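Local coordinates for protein serine-tRNA ligase (Naegleria fowleri, PDB 6BLJ) that probably charges tRNA(Ser) with serine in the cytoplasm, activating the amino acid with ATP in a class II synthetase core whose nucleotide site here holds AMP, at residues A[228-233]-A[472-477]. Sequence-based numbering, arbitrary orientation.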
loop_
_atom_site.group_PDB
_atom_site.type_symbol
_atom_site.label_atom_id
_atom_site.label_comp_id
_atom_site.label_asym_id
_atom_site.label_seq_id
_atom_site.Cartn_x
_atom_site.Cartn_y
_atom_site.Cartn_z
ATOM N N LEU A 228 23.858 -10.252 -22.892
ATOM C CA LEU A 228 24.058 -10.738 -21.529
ATOM C C LEU A 228 23.059 -11.828 -21.178
ATOM O O LEU A 228 23.417 -12.828 -20.543
ATOM C CB LEU A 228 23.941 -9.585 -20.532
ATOM C CG LEU A 228 25.167 -8.787 -20.094
ATOM C CD1 LEU A 228 24.712 -7.616 -19.215
ATOM C CD2 LEU A 228 26.160 -9.671 -19.337
ATOM N N GLN A 229 21.790 -11.629 -21.546
ATOM C CA GLN A 229 20.767 -12.630 -21.279
ATOM C C GLN A 229 21.059 -13.915 -22.040
ATOM O O GLN A 229 20.965 -15.013 -21.486
ATOM C CB GLN A 229 19.390 -12.091 -21.668
ATOM C CG GLN A 229 18.868 -10.987 -20.778
ATOM C CD GLN A 229 17.703 -10.282 -21.421
ATOM O OE1 GLN A 229 17.700 -9.059 -21.567
ATOM N NE2 GLN A 229 16.726 -11.058 -21.864
ATOM N N ASN A 230 21.378 -13.788 -23.334
ATOM C CA ASN A 230 21.631 -14.956 -24.173
ATOM C C ASN A 230 22.839 -15.745 -23.672
ATOM O O ASN A 230 22.817 -16.985 -23.620
ATOM C CB ASN A 230 21.846 -14.485 -25.611
ATOM C CG ASN A 230 21.557 -15.558 -26.644
ATOM O OD1 ASN A 230 21.045 -15.272 -27.721
ATOM N ND2 ASN A 230 21.896 -16.802 -26.323
ATOM N N TYR A 231 23.918 -15.038 -23.335
ATOM C CA TYR A 231 25.119 -15.687 -22.825
ATOM C C TYR A 231 24.854 -16.335 -21.470
ATOM O O TYR A 231 25.250 -17.483 -21.235
ATOM C CB TYR A 231 26.258 -14.661 -22.733
ATOM C CG TYR A 231 27.492 -15.148 -21.991
ATOM C CD1 TYR A 231 28.080 -16.361 -22.321
ATOM C CD2 TYR A 231 28.066 -14.394 -20.968
ATOM C CE1 TYR A 231 29.207 -16.826 -21.646
ATOM C CE2 TYR A 231 29.205 -14.849 -20.285
ATOM C CZ TYR A 231 29.765 -16.072 -20.639
ATOM O OH TYR A 231 30.876 -16.553 -19.985
ATOM N N ALA A 232 24.163 -15.625 -20.578
ATOM C CA ALA A 232 23.877 -16.170 -19.252
ATOM C C ALA A 232 23.111 -17.480 -19.347
ATOM O O ALA A 232 23.430 -18.454 -18.654
ATOM C CB ALA A 232 23.083 -15.154 -18.430
ATOM N N ILE A 233 22.095 -17.524 -20.207
ATOM C CA ILE A 233 21.303 -18.745 -20.351
ATOM C C ILE A 233 22.148 -19.870 -20.947
ATOM O O ILE A 233 22.081 -21.021 -20.493
ATOM C CB ILE A 233 20.038 -18.438 -21.177
ATOM C CG1 ILE A 233 19.073 -17.620 -20.307
ATOM C CG2 ILE A 233 19.368 -19.705 -21.669
ATOM C CD1 ILE A 233 18.117 -16.797 -21.077
ATOM N N GLN A 472 31.204 -10.414 -27.419
ATOM C CA GLN A 472 31.280 -9.963 -28.808
ATOM C C GLN A 472 30.533 -10.882 -29.775
ATOM O O GLN A 472 29.750 -10.366 -30.592
ATOM C CB GLN A 472 32.751 -9.763 -29.194
ATOM C CG GLN A 472 33.418 -8.639 -28.386
ATOM C CD GLN A 472 34.900 -8.432 -28.700
ATOM O OE1 GLN A 472 35.432 -9.003 -29.643
ATOM N NE2 GLN A 472 35.572 -7.626 -27.884
ATOM N N PRO A 473 30.675 -12.215 -29.726
ATOM C CA PRO A 473 29.878 -13.056 -30.642
ATOM C C PRO A 473 28.380 -12.928 -30.444
ATOM O O PRO A 473 27.621 -13.113 -31.401
ATOM C CB PRO A 473 30.366 -14.481 -30.333
ATOM C CG PRO A 473 31.696 -14.307 -29.710
ATOM C CD PRO A 473 31.635 -13.022 -28.947
ATOM N N TYR A 474 27.923 -12.612 -29.237
ATOM C CA TYR A 474 26.501 -12.453 -28.981
ATOM C C TYR A 474 25.960 -11.118 -29.471
ATOM O O TYR A 474 24.753 -10.874 -29.359
ATOM C CB TYR A 474 26.227 -12.603 -27.484
ATOM C CG TYR A 474 26.430 -14.007 -26.950
ATOM C CD1 TYR A 474 25.401 -14.929 -26.984
ATOM C CD2 TYR A 474 27.651 -14.402 -26.411
ATOM C CE1 TYR A 474 25.576 -16.215 -26.496
ATOM C CE2 TYR A 474 27.832 -15.685 -25.915
ATOM C CZ TYR A 474 26.783 -16.583 -25.958
ATOM O OH TYR A 474 26.930 -17.865 -25.480
ATOM N N MET A 475 26.826 -10.257 -29.999
ATOM C CA MET A 475 26.451 -8.955 -30.533
ATOM C C MET A 475 26.887 -8.799 -31.983
ATOM O O MET A 475 27.240 -7.702 -32.411
ATOM C CB MET A 475 27.052 -7.841 -29.680
ATOM C CG MET A 475 26.250 -7.515 -28.457
ATOM S SD MET A 475 27.076 -6.224 -27.545
ATOM C CE MET A 475 26.752 -4.792 -28.572
ATOM N N GLY A 476 26.898 -9.896 -32.735
ATOM C CA GLY A 476 27.285 -9.840 -34.134
ATOM C C GLY A 476 28.694 -9.355 -34.373
ATOM O O GLY A 476 28.978 -8.800 -35.439
ATOM N N GLY A 477 29.590 -9.544 -33.409
ATOM C CA GLY A 477 30.977 -9.169 -33.582
ATOM C C GLY A 477 31.338 -7.745 -33.193
ATOM O O GLY A 477 32.504 -7.363 -33.350
#
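Tyr474 lays one face of its ring against helix 220-238 at Tyr231, whose CB stands over that face, 3.8 Å from the ring centroid and only 15° off the normal, a CH-pi contact. The methylene sits off-centre, toward the rim of the ring near CE2 and CZ, and Tyr231 CA comes over the same face, 3.7 Å from Tyr474 CZ. Beyond CB the two aromatic side chains run at about a right angle to each other, while their ring planes are inclined at 50°, an oblique pair in which Tyr231 CD1 lies 3.7 Å from Tyr474 CE2. At the edge of the Tyr474 ring, close to its plane, Asn230 brings ND2 to 3.7 Å from CE1, while its CB packs against CD1. Asn230 and Tyr474 meet by van der Waals packing; their polar ends find partners beyond the two segments. Tyr474 has CG anti to its carbonyl carbon (chi1 -69°), which sends the ring across to the helix and lets OH hydrogen-bond to Asp234, just past 228-233 on the same helix. Tyr231 OH is hydrogen-bonded to Ser366, and Asn230 OD1 accepts from ND2 of Asn230 in the second subunit, so this small cluster lies where that subunit packs against it. Behind Tyr474, the carbonyl of Gln472 takes the backbone N-H groups of Met475 and Gly477 from opposite faces of its plane, holding the turn compact, and Met475 O accepts from NH1 of Arg223, near the start of the same helix. The contact thus fastens the loop between strands 464-466 and 480-482 to one flank of helix 220-238, whose Gln229 and Ile233 rest on strand 304-313 of the catalytic sheet while Leu228 packs on helix 448-458.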